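Local coordinates for unsaturated glucuronyl hydrolase (Streptococcus agalactiae, PDB 2ZZR), which hydrolyses unsaturated hyaluronan, chondroitin and heparin disaccharides, releasing the unsaturated uronic acid from its glycosidic linkage to the amino sugar, at residues P53-N58 with G354-L359; I255-R260 with I314-K319; M274-L279 with E329-A334; D303-A308 with N375-Y380. One frame throughout, in Å; residues are numbered along the deposited sequence.

Interaction 1: residues P53-N58 with G354-L359; sequences PATFNN and GRPLLL
Asn58 and Arg355 both leave the main chain with CG beside the backbone N and anti to the carbonyl carbon (chi1 -73° and -68°); the arginine chain bends again at chi2 and chi3, and its NH2 lies 3.4 Å from Asn58 CB. The setting is a beta hairpin: Asn57 and Asn58, both with left-handed backbone angles, form the two-residue turn between strands 50-56 and 59-63, and the loop that follows helix 328-346 runs past it. Leu359 completes the group, its CD2 lying over one face of the Arg355 guanidinium, off toward the rim, and 3.5 Å from Asn58 OD1. Deeper in, Thr55 CG2 rests against the ring of Pro356, 3.9 Å from Pro356 CG, while Thr55 OG1 is hydrogen-bonded to Glu373. No direct hydrogen bond joins the two segments. Asn58 O is buried without a hydrogen-bonding partner in the model; instead it meets carbon, with Pro356 CD at 3.3 Å and Arg355 CA at 3.5 Å, the latter pointing its C-H almost straight at the oxygen (176°). Asn348 holds Arg355 NE, which should help fix the guanidinium. A water in the guanidinium plane links the segments, accepting from Arg355 NH2 at 3.0 Å and donating to Asn57 O at 2.9 Å.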
# COMPACT_ATOMS: atom_id res chain seq x y z
N PRO A 53 -7.23 8.43 -9.87
CA PRO A 53 -7.13 7.66 -8.63
C PRO A 53 -8.25 6.63 -8.46
O PRO A 53 -7.96 5.47 -8.13
CB PRO A 53 -7.21 8.73 -7.54
CG PRO A 53 -6.54 9.91 -8.18
CD PRO A 53 -6.99 9.87 -9.63
N ALA A 54 -9.49 7.04 -8.69
CA ALA A 54 -10.64 6.15 -8.57
C ALA A 54 -11.52 6.20 -9.82
O ALA A 54 -11.39 7.12 -10.65
CB ALA A 54 -11.46 6.50 -7.33
N THR A 55 -12.40 5.22 -9.95
CA THR A 55 -13.35 5.15 -11.06
C THR A 55 -14.56 6.04 -10.77
O THR A 55 -14.77 6.47 -9.62
CB THR A 55 -13.83 3.71 -11.31
OG1 THR A 55 -14.52 3.22 -10.15
CG2 THR A 55 -12.66 2.77 -11.65
N PHE A 56 -15.35 6.30 -11.81
CA PHE A 56 -16.60 7.04 -11.73
C PHE A 56 -17.66 6.16 -12.37
O PHE A 56 -17.59 5.89 -13.57
CB PHE A 56 -16.49 8.36 -12.50
CG PHE A 56 -15.46 9.31 -11.96
CD1 PHE A 56 -15.84 10.34 -11.10
CD2 PHE A 56 -14.12 9.19 -12.32
CE1 PHE A 56 -14.89 11.23 -10.59
CE2 PHE A 56 -13.16 10.08 -11.82
CZ PHE A 56 -13.55 11.10 -10.95
N ASN A 57 -18.61 5.70 -11.56
CA ASN A 57 -19.57 4.68 -12.00
C ASN A 57 -18.83 3.46 -12.59
O ASN A 57 -19.23 2.89 -13.61
CB ASN A 57 -20.60 5.26 -12.97
CG ASN A 57 -21.39 6.42 -12.36
OD1 ASN A 57 -21.53 7.48 -12.98
ND2 ASN A 57 -21.90 6.22 -11.15
N ASN A 58 -17.73 3.10 -11.92
CA ASN A 58 -16.86 1.97 -12.29
C ASN A 58 -16.07 2.11 -13.60
O ASN A 58 -15.52 1.13 -14.10
CB ASN A 58 -17.60 0.63 -12.18
CG ASN A 58 -17.82 0.23 -10.74
OD1 ASN A 58 -16.99 0.53 -9.87
ND2 ASN A 58 -18.94 -0.43 -10.46
N GLY A 354 -11.91 1.03 -19.44
CA GLY A 354 -11.94 1.86 -18.23
C GLY A 354 -12.39 1.20 -16.94
O GLY A 354 -12.37 1.84 -15.89
N ARG A 355 -12.82 -0.06 -17.01
CA ARG A 355 -13.19 -0.80 -15.80
C ARG A 355 -11.94 -1.06 -14.96
O ARG A 355 -10.83 -1.15 -15.50
CB ARG A 355 -13.87 -2.13 -16.14
CG ARG A 355 -15.26 -2.02 -16.79
CD ARG A 355 -16.38 -1.78 -15.80
NE ARG A 355 -16.66 -2.95 -14.96
CZ ARG A 355 -17.71 -3.05 -14.14
NH1 ARG A 355 -17.88 -4.14 -13.42
NH2 ARG A 355 -18.59 -2.06 -14.06
N PRO A 356 -12.10 -1.18 -13.62
CA PRO A 356 -10.98 -1.51 -12.76
C PRO A 356 -10.80 -3.02 -12.65
O PRO A 356 -11.65 -3.78 -13.12
CB PRO A 356 -11.41 -0.94 -11.41
CG PRO A 356 -12.89 -1.11 -11.40
CD PRO A 356 -13.35 -0.99 -12.85
N LEU A 357 -9.71 -3.46 -12.03
CA LEU A 357 -9.50 -4.88 -11.78
C LEU A 357 -10.37 -5.35 -10.63
O LEU A 357 -10.84 -6.50 -10.61
CB LEU A 357 -8.02 -5.16 -11.46
CG LEU A 357 -6.96 -4.69 -12.45
CD1 LEU A 357 -5.60 -5.19 -12.02
CD2 LEU A 357 -7.28 -5.16 -13.88
N LEU A 358 -10.60 -4.45 -9.68
CA LEU A 358 -11.24 -4.75 -8.41
C LEU A 358 -12.29 -3.68 -8.10
O LEU A 358 -12.01 -2.49 -8.20
CB LEU A 358 -10.17 -4.79 -7.30
CG LEU A 358 -10.55 -5.20 -5.87
CD1 LEU A 358 -10.90 -6.68 -5.76
CD2 LEU A 358 -9.41 -4.86 -4.91
N LEU A 359 -13.48 -4.13 -7.73
CA LEU A 359 -14.59 -3.22 -7.44
C LEU A 359 -14.72 -2.96 -5.94
O LEU A 359 -14.06 -3.60 -5.13
CB LEU A 359 -15.90 -3.80 -7.98
CG LEU A 359 -16.00 -4.09 -9.49
CD1 LEU A 359 -17.24 -4.92 -9.81
CD2 LEU A 359 -15.99 -2.81 -10.31
O HOH W 1 -19.39 0.53 -15.27

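Interaction 2: residues I255-R260 with I314-K319; sequences IPLSYR and IHEMLK
Pro256 and Met317 form the centre of the apolar contact, at the point where the two helices bring their CA atoms to 5.1 Å. Pro256 CB faces the opposite helix and lies 3.8 Å from Met317 SD, with Glu316 CG also beside it. Met317 starts with CG anti to the backbone N (chi1 -171°) and then bends at chi2 and chi3; its methyl CE ends 3.7 Å from Tyr259 CD2, the two side chains crossing at about a right angle. Phe271 of helix 265-280 packs on the methionine too, and Tyr320 meets the Tyr259 ring edge-to-face.

The polar groups run beside this strip without a hydrogen bond across it. Arg260 meets Glu316 with its aliphatic part, Arg260 CD lying 3.3 Å from Glu316 OE1, whereas Arg260 NE stands 4.4 Å from that oxygen, too far for a salt bridge. NE instead turns back to its own helix and donates to Leu257 O (2.8 Å, 165°), in the carbonyl plane and on a lone pair. Farther out, Arg260 NH2 is paired with the terminal carboxylate of Trp397. Glu316 OE2 is gripped by two cations, Lys319 NZ at 2.8 Å and Arg388 of helix 376-390, and this should keep the carboxylate ionised.

Helices 245-262 and 304-318 run in the same direction here, the axes of the two segments 8.8 Å apart and inclined by 32°, as neighbouring inner helices do in the (alpha/alpha)6 barrel of glycoside hydrolase family 88.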
# COMPACT_ATOMS: atom_id res chain seq x y z
N ILE A 255 4.72 -2.22 7.98
CA ILE A 255 5.56 -2.79 9.04
C ILE A 255 6.48 -3.92 8.52
O ILE A 255 7.70 -3.81 8.65
CB ILE A 255 4.75 -3.23 10.29
CG1 ILE A 255 4.15 -2.01 11.00
CG2 ILE A 255 5.65 -4.03 11.25
CD1 ILE A 255 3.09 -2.36 12.05
N PRO A 256 5.91 -5.00 7.92
CA PRO A 256 6.81 -6.04 7.40
C PRO A 256 7.78 -5.56 6.32
O PRO A 256 8.92 -6.03 6.27
CB PRO A 256 5.85 -7.12 6.87
CG PRO A 256 4.54 -6.43 6.69
CD PRO A 256 4.49 -5.37 7.76
N LEU A 257 7.35 -4.61 5.49
CA LEU A 257 8.25 -4.05 4.47
C LEU A 257 9.49 -3.43 5.13
O LEU A 257 10.62 -3.69 4.72
CB LEU A 257 7.53 -3.03 3.59
CG LEU A 257 6.56 -3.59 2.55
CD1 LEU A 257 5.83 -2.45 1.87
CD2 LEU A 257 7.30 -4.44 1.51
N SER A 258 9.26 -2.63 6.18
CA SER A 258 10.37 -2.03 6.92
C SER A 258 11.18 -3.06 7.71
O SER A 258 12.40 -2.93 7.84
CB SER A 258 9.84 -0.95 7.87
OG SER A 258 9.18 0.05 7.13
N TYR A 259 10.49 -4.07 8.22
CA TYR A 259 11.16 -5.16 8.95
C TYR A 259 12.25 -5.83 8.11
O TYR A 259 13.31 -6.18 8.63
CB TYR A 259 10.15 -6.19 9.45
CG TYR A 259 10.82 -7.39 10.10
CD1 TYR A 259 11.22 -7.36 11.43
CD2 TYR A 259 11.07 -8.55 9.36
CE1 TYR A 259 11.85 -8.46 12.02
CE2 TYR A 259 11.70 -9.65 9.93
CZ TYR A 259 12.09 -9.59 11.26
OH TYR A 259 12.72 -10.68 11.83
N ARG A 260 11.99 -6.00 6.81
CA ARG A 260 13.01 -6.57 5.91
C ARG A 260 14.35 -5.89 6.11
O ARG A 260 15.40 -6.53 6.10
CB ARG A 260 12.64 -6.36 4.45
CG ARG A 260 11.37 -7.00 3.96
CD ARG A 260 11.15 -6.59 2.50
NE ARG A 260 11.01 -5.14 2.36
CZ ARG A 260 11.25 -4.45 1.25
NH1 ARG A 260 11.66 -5.07 0.14
NH2 ARG A 260 11.09 -3.13 1.23
N ILE A 314 0.36 -9.43 5.02
CA ILE A 314 0.38 -10.72 5.70
C ILE A 314 1.33 -11.68 4.94
O ILE A 314 2.17 -12.35 5.55
CB ILE A 314 -1.04 -11.32 5.83
CG1 ILE A 314 -1.91 -10.45 6.75
CG2 ILE A 314 -0.98 -12.76 6.36
CD1 ILE A 314 -3.39 -10.80 6.71
N HIS A 315 1.20 -11.70 3.61
CA HIS A 315 2.07 -12.54 2.78
C HIS A 315 3.55 -12.23 3.04
O HIS A 315 4.37 -13.14 3.23
CB HIS A 315 1.73 -12.36 1.30
CG HIS A 315 2.55 -13.22 0.39
ND1 HIS A 315 2.15 -14.48 -0.02
CD2 HIS A 315 3.77 -13.01 -0.17
CE1 HIS A 315 3.09 -15.00 -0.80
NE2 HIS A 315 4.08 -14.13 -0.90
N GLU A 316 3.87 -10.94 3.06
CA GLU A 316 5.24 -10.49 3.33
C GLU A 316 5.76 -10.92 4.71
O GLU A 316 6.84 -11.49 4.81
CB GLU A 316 5.35 -8.97 3.15
CG GLU A 316 6.78 -8.43 3.27
CD GLU A 316 7.73 -9.02 2.23
OE1 GLU A 316 8.95 -9.04 2.51
OE2 GLU A 316 7.27 -9.46 1.15
N MET A 317 4.98 -10.63 5.76
CA MET A 317 5.42 -10.96 7.13
C MET A 317 5.65 -12.45 7.33
O MET A 317 6.55 -12.85 8.07
CB MET A 317 4.40 -10.46 8.15
CG MET A 317 4.89 -10.55 9.61
SD MET A 317 5.90 -9.15 10.13
CE MET A 317 7.53 -9.66 9.59
N LEU A 318 4.83 -13.27 6.67
CA LEU A 318 4.89 -14.73 6.79
C LEU A 318 6.21 -15.31 6.28
O LEU A 318 6.58 -16.44 6.63
CB LEU A 318 3.71 -15.38 6.05
CG LEU A 318 2.55 -15.93 6.88
CD1 LEU A 318 2.40 -15.29 8.27
CD2 LEU A 318 1.25 -15.85 6.09
N LYS A 319 6.93 -14.53 5.47
CA LYS A 319 8.27 -14.94 5.02
C LYS A 319 9.24 -15.04 6.20
O LYS A 319 10.21 -15.80 6.15
CB LYS A 319 8.83 -13.97 3.99
CG LYS A 319 8.06 -13.90 2.70
CD LYS A 319 8.58 -12.80 1.82
CE LYS A 319 7.77 -12.70 0.53
NZ LYS A 319 8.29 -11.57 -0.31

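Interaction 3: residues M274-L279 with E329-A334; sequences MTNYFL and ETYKYA
Tyr331 OH is held by two partners: it donates to Asn276 OD1 at 2.6 Å and accepts from a water at 2.7 Å. The same water receives a bond from Asn276 ND2 (3.2 Å), closing a small ring in which phenol, carboxamide and water are all joined. Glu9 O takes ND2 as well, so both ends of the buried amide are satisfied and its rotation is fixed. The phenol oxygen lies 27° off the plane of the Asn276 carbonyl, and Asn276 OD1 lies at the edge of the tyrosine ring, near its plane.

Beneath the hydroxyl the contact turns apolar. Leu279 CD1 also approaches the ring edge, 3.9 Å from Tyr331 CE2, while Thr275 CG2 presses on the same carbon at 3.7 Å. The other methyl, Leu279 CD2, reaches Ala334 CB, about a turn beyond Tyr331, at 4.0 Å. The two segments' axes come no closer than 12.3 Å, a separation spanned chiefly by the long tyrosine side chain; Ile314 and Leu318 of helix 304-318 support Tyr331 as well. Helices 265-280 and 328-346 run broadly in the same direction, inclined by 50° over these residues, a contact between successive outer helices of the (alpha/alpha)6 barrel.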
# COMPACT_ATOMS: atom_id res chain seq x y z
N MET A 274 -1.53 -5.03 14.99
CA MET A 274 -2.32 -4.36 13.96
C MET A 274 -3.11 -5.34 13.09
O MET A 274 -4.25 -5.06 12.72
CB MET A 274 -1.44 -3.47 13.07
CG MET A 274 -0.73 -2.35 13.82
SD MET A 274 -0.19 -1.01 12.74
CE MET A 274 -1.75 -0.21 12.34
N THR A 275 -2.51 -6.49 12.79
CA THR A 275 -3.16 -7.47 11.93
C THR A 275 -4.31 -8.16 12.66
O THR A 275 -5.38 -8.36 12.08
CB THR A 275 -2.13 -8.49 11.39
OG1 THR A 275 -1.09 -7.77 10.72
CG2 THR A 275 -2.77 -9.46 10.41
N ASN A 276 -4.11 -8.50 13.93
CA ASN A 276 -5.17 -9.17 14.69
C ASN A 276 -6.35 -8.23 14.86
O ASN A 276 -7.49 -8.65 14.78
CB ASN A 276 -4.66 -9.66 16.05
CG ASN A 276 -3.63 -10.76 15.92
OD1 ASN A 276 -3.25 -11.14 14.80
ND2 ASN A 276 -3.16 -11.29 17.05
N TYR A 277 -6.06 -6.95 15.07
CA TYR A 277 -7.09 -5.91 15.17
C TYR A 277 -7.94 -5.89 13.90
O TYR A 277 -9.17 -5.87 13.96
CB TYR A 277 -6.42 -4.56 15.41
CG TYR A 277 -7.38 -3.41 15.58
CD1 TYR A 277 -7.76 -2.98 16.85
CD2 TYR A 277 -7.88 -2.73 14.47
CE1 TYR A 277 -8.64 -1.91 17.01
CE2 TYR A 277 -8.76 -1.66 14.62
CZ TYR A 277 -9.14 -1.26 15.89
OH TYR A 277 -10.00 -0.20 16.04
N PHE A 278 -7.26 -5.91 12.75
CA PHE A 278 -7.90 -5.89 11.44
C PHE A 278 -8.73 -7.15 11.25
O PHE A 278 -9.92 -7.07 10.94
CB PHE A 278 -6.81 -5.75 10.36
CG PHE A 278 -7.33 -5.47 8.97
CD1 PHE A 278 -7.57 -4.17 8.54
CD2 PHE A 278 -7.52 -6.52 8.07
CE1 PHE A 278 -8.03 -3.91 7.24
CE2 PHE A 278 -7.97 -6.27 6.76
CZ PHE A 278 -8.22 -4.96 6.35
N LEU A 279 -8.11 -8.32 11.48
CA LEU A 279 -8.79 -9.59 11.28
C LEU A 279 -10.07 -9.69 12.11
O LEU A 279 -11.09 -10.16 11.61
CB LEU A 279 -7.87 -10.77 11.60
CG LEU A 279 -6.65 -10.95 10.69
CD1 LEU A 279 -5.79 -12.11 11.19
CD2 LEU A 279 -7.05 -11.14 9.22
N GLU A 329 -0.02 -20.18 11.17
CA GLU A 329 -0.93 -20.92 10.30
C GLU A 329 -2.26 -20.18 10.11
O GLU A 329 -2.81 -20.14 9.00
CB GLU A 329 -1.16 -22.33 10.82
CG GLU A 329 -2.12 -23.09 9.95
CD GLU A 329 -2.00 -24.58 10.10
OE1 GLU A 329 -2.49 -25.11 11.12
OE2 GLU A 329 -1.42 -25.21 9.19
N THR A 330 -2.78 -19.59 11.19
CA THR A 330 -3.98 -18.76 11.10
C THR A 330 -3.80 -17.62 10.09
O THR A 330 -4.68 -17.40 9.25
CB THR A 330 -4.41 -18.21 12.47
OG1 THR A 330 -4.56 -19.30 13.38
CG2 THR A 330 -5.74 -17.46 12.38
N TYR A 331 -2.67 -16.92 10.15
CA TYR A 331 -2.38 -15.84 9.18
C TYR A 331 -2.36 -16.35 7.75
O TYR A 331 -2.90 -15.71 6.85
CB TYR A 331 -1.06 -15.13 9.50
CG TYR A 331 -1.04 -14.28 10.75
CD1 TYR A 331 0.01 -14.38 11.66
CD2 TYR A 331 -2.06 -13.35 11.03
CE1 TYR A 331 0.07 -13.59 12.81
CE2 TYR A 331 -2.02 -12.56 12.19
CZ TYR A 331 -0.95 -12.69 13.07
OH TYR A 331 -0.89 -11.93 14.22
N LYS A 332 -1.73 -17.50 7.53
CA LYS A 332 -1.68 -18.09 6.19
C LYS A 332 -3.09 -18.34 5.66
O LYS A 332 -3.42 -17.98 4.53
CB LYS A 332 -0.87 -19.40 6.18
CG LYS A 332 -0.79 -20.07 4.82
CD LYS A 332 -0.58 -21.58 4.97
CE LYS A 332 -0.67 -22.30 3.63
NZ LYS A 332 0.56 -22.09 2.82
N TYR A 333 -3.92 -18.96 6.49
CA TYR A 333 -5.28 -19.26 6.08
C TYR A 333 -6.11 -17.99 5.95
O TYR A 333 -6.94 -17.90 5.05
CB TYR A 333 -5.91 -20.30 7.01
CG TYR A 333 -5.55 -21.70 6.59
CD1 TYR A 333 -4.30 -22.25 6.94
CD2 TYR A 333 -6.41 -22.46 5.81
CE1 TYR A 333 -3.95 -23.54 6.54
CE2 TYR A 333 -6.07 -23.75 5.41
CZ TYR A 333 -4.84 -24.28 5.77
OH TYR A 333 -4.50 -25.54 5.37
N ALA A 334 -5.86 -17.02 6.82
CA ALA A 334 -6.53 -15.71 6.75
C ALA A 334 -6.29 -15.02 5.41
O ALA A 334 -7.23 -14.57 4.77
CB ALA A 334 -6.11 -14.82 7.91
O HOH W 2 -0.58 -13.12 16.63

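Interaction 4: residues D303-A308 with N375-Y380; sequences DTSATA and NIWGDY
Asn375, at the N-cap of helix 376-390, brings its amide end up to Ser305, with its CG 4.1 Å from Ser305 CB. CG sits between the backbone N and the carbonyl carbon (chi1 56°), on the side facing Ser305. The hydroxyl of Ser305 is already engaged within its segment: OG donates to Asp303 OD2 at 2.7 Å, meeting the carboxylate on its syn side, and Asp303, itself an N-cap, also accepts a weak capping bond from Ser305 N.

Two residues farther along, Trp377 supplies the same hydroxyl with a donor. NE1 donates to Ser305 OG at 3.1 Å, a weak bond bent to 132°, making a hydrogen-bonded chain from indole to serine to aspartate. Asp303 OD1 forms a salt bridge with Arg246, assigned to substrate binding, so the chain of bonds probably helps to position that arginine. Helices 304-318 and 376-390 are neighbouring inner helices of the (alpha/alpha)6 barrel, running in the same direction; over these residues their axes approach to 8.3 Å, inclined by 34°, and here their N-terminal ends meet beside the active-site region.

Gly378 is where the backbones come closest, its CA 3.9 Å from Ser305 CA. Ser305 CB packs on Gly378 CA at 3.5 Å, tighter than usual for carbon, and the absence of a side chain at Gly378 lets the helices approach this closely. One turn on from Ser305, Ala308 CB faces Gly378 O at 4.0 Å.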
# COMPACT_ATOMS: atom_id res chain seq x y z
N ASP A 303 -14.28 -1.39 1.54
CA ASP A 303 -13.08 -0.89 0.91
C ASP A 303 -12.17 -2.07 0.61
O ASP A 303 -11.36 -2.46 1.45
CB ASP A 303 -12.35 0.16 1.75
CG ASP A 303 -11.09 0.67 1.05
OD1 ASP A 303 -10.17 1.15 1.75
OD2 ASP A 303 -11.00 0.56 -0.20
N THR A 304 -12.32 -2.62 -0.59
CA THR A 304 -11.53 -3.77 -1.02
C THR A 304 -10.04 -3.45 -1.08
O THR A 304 -9.21 -4.35 -0.92
CB THR A 304 -11.99 -4.29 -2.39
OG1 THR A 304 -12.02 -3.21 -3.32
CG2 THR A 304 -13.37 -4.92 -2.29
N SER A 305 -9.69 -2.18 -1.32
CA SER A 305 -8.27 -1.80 -1.42
C SER A 305 -7.54 -2.03 -0.09
O SER A 305 -6.36 -2.36 -0.09
CB SER A 305 -8.07 -0.37 -1.92
OG SER A 305 -8.39 0.61 -0.94
N ALA A 306 -8.25 -1.85 1.02
CA ALA A 306 -7.69 -2.09 2.35
C ALA A 306 -7.38 -3.57 2.52
O ALA A 306 -6.33 -3.95 3.04
CB ALA A 306 -8.64 -1.61 3.43
N THR A 307 -8.30 -4.41 2.06
CA THR A 307 -8.16 -5.85 2.17
C THR A 307 -7.03 -6.37 1.24
O THR A 307 -6.22 -7.20 1.67
CB THR A 307 -9.52 -6.56 1.94
OG1 THR A 307 -10.41 -6.18 3.01
CG2 THR A 307 -9.36 -8.08 1.97
N ALA A 308 -6.96 -5.85 0.02
CA ALA A 308 -5.88 -6.22 -0.90
C ALA A 308 -4.51 -5.88 -0.31
O ALA A 308 -3.58 -6.71 -0.34
CB ALA A 308 -6.05 -5.53 -2.24
N ASN A 375 -10.42 1.59 -7.46
CA ASN A 375 -9.32 2.55 -7.37
C ASN A 375 -8.00 1.88 -7.77
O ASN A 375 -7.88 0.65 -7.74
CB ASN A 375 -9.25 3.27 -6.01
CG ASN A 375 -9.17 2.32 -4.83
OD1 ASN A 375 -9.99 2.36 -3.91
ND2 ASN A 375 -8.15 1.47 -4.83
N ILE A 376 -7.04 2.70 -8.18
CA ILE A 376 -5.86 2.16 -8.86
C ILE A 376 -4.88 1.47 -7.90
O ILE A 376 -4.20 0.52 -8.30
CB ILE A 376 -5.18 3.21 -9.78
CG1 ILE A 376 -4.16 2.55 -10.73
CG2 ILE A 376 -4.57 4.36 -8.97
CD1 ILE A 376 -4.77 1.45 -11.63
N TRP A 377 -4.81 1.93 -6.65
CA TRP A 377 -3.96 1.24 -5.67
C TRP A 377 -4.57 -0.11 -5.25
O TRP A 377 -3.86 -1.09 -5.04
CB TRP A 377 -3.64 2.12 -4.45
CG TRP A 377 -4.86 2.60 -3.72
CD1 TRP A 377 -5.44 2.02 -2.63
CD2 TRP A 377 -5.65 3.75 -4.05
NE1 TRP A 377 -6.56 2.74 -2.26
CE2 TRP A 377 -6.70 3.81 -3.11
CE3 TRP A 377 -5.56 4.73 -5.04
CZ2 TRP A 377 -7.67 4.82 -3.13
CZ3 TRP A 377 -6.53 5.73 -5.06
CH2 TRP A 377 -7.57 5.76 -4.12
N GLY A 378 -5.90 -0.15 -5.14
CA GLY A 378 -6.61 -1.40 -4.88
C GLY A 378 -6.38 -2.40 -6.00
O GLY A 378 -6.13 -3.58 -5.75
N ASP A 379 -6.45 -1.92 -7.25
CA ASP A 379 -6.13 -2.75 -8.41
C ASP A 379 -4.71 -3.27 -8.32
O ASP A 379 -4.46 -4.47 -8.52
CB ASP A 379 -6.28 -1.96 -9.70
CG ASP A 379 -7.73 -1.73 -10.10
OD1 ASP A 379 -8.65 -2.14 -9.35
OD2 ASP A 379 -7.94 -1.12 -11.17
N TYR A 380 -3.78 -2.36 -8.03
CA TYR A 380 -2.38 -2.71 -7.93
C TYR A 380 -2.11 -3.77 -6.85
O TYR A 380 -1.47 -4.79 -7.13
CB TYR A 380 -1.46 -1.48 -7.72
CG TYR A 380 -0.07 -1.98 -7.46
CD1 TYR A 380 0.38 -2.18 -6.16
CD2 TYR A 380 0.76 -2.37 -8.51
CE1 TYR A 380 1.63 -2.71 -5.90
CE2 TYR A 380 2.02 -2.91 -8.27
CZ TYR A 380 2.44 -3.08 -6.95
OH TYR A 380 3.66 -3.62 -6.66

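In the fold
Interactions 2 and 4 both use helix 304-318, which has helix 245-262 beside it near its C-terminal end and helix 376-390 at its N-terminal end; both are buried pairings of inner helices, one mostly apolar with charges at its margin, the other tight and built on small residues and a polar chain. Interactions 1 and 3 both have their centres about 17 Å from that of the chain, but interaction 3, in the outer layer, is buried and touches interaction 2 where Tyr331 packs on Ile314 and Leu318, while interaction 1 is partly buried and made of loop and hairpin, with water in place of direct bonds. It meets interaction 4 through Leu359 O with Thr304 OG1 and Pro53 O with Ile376 N.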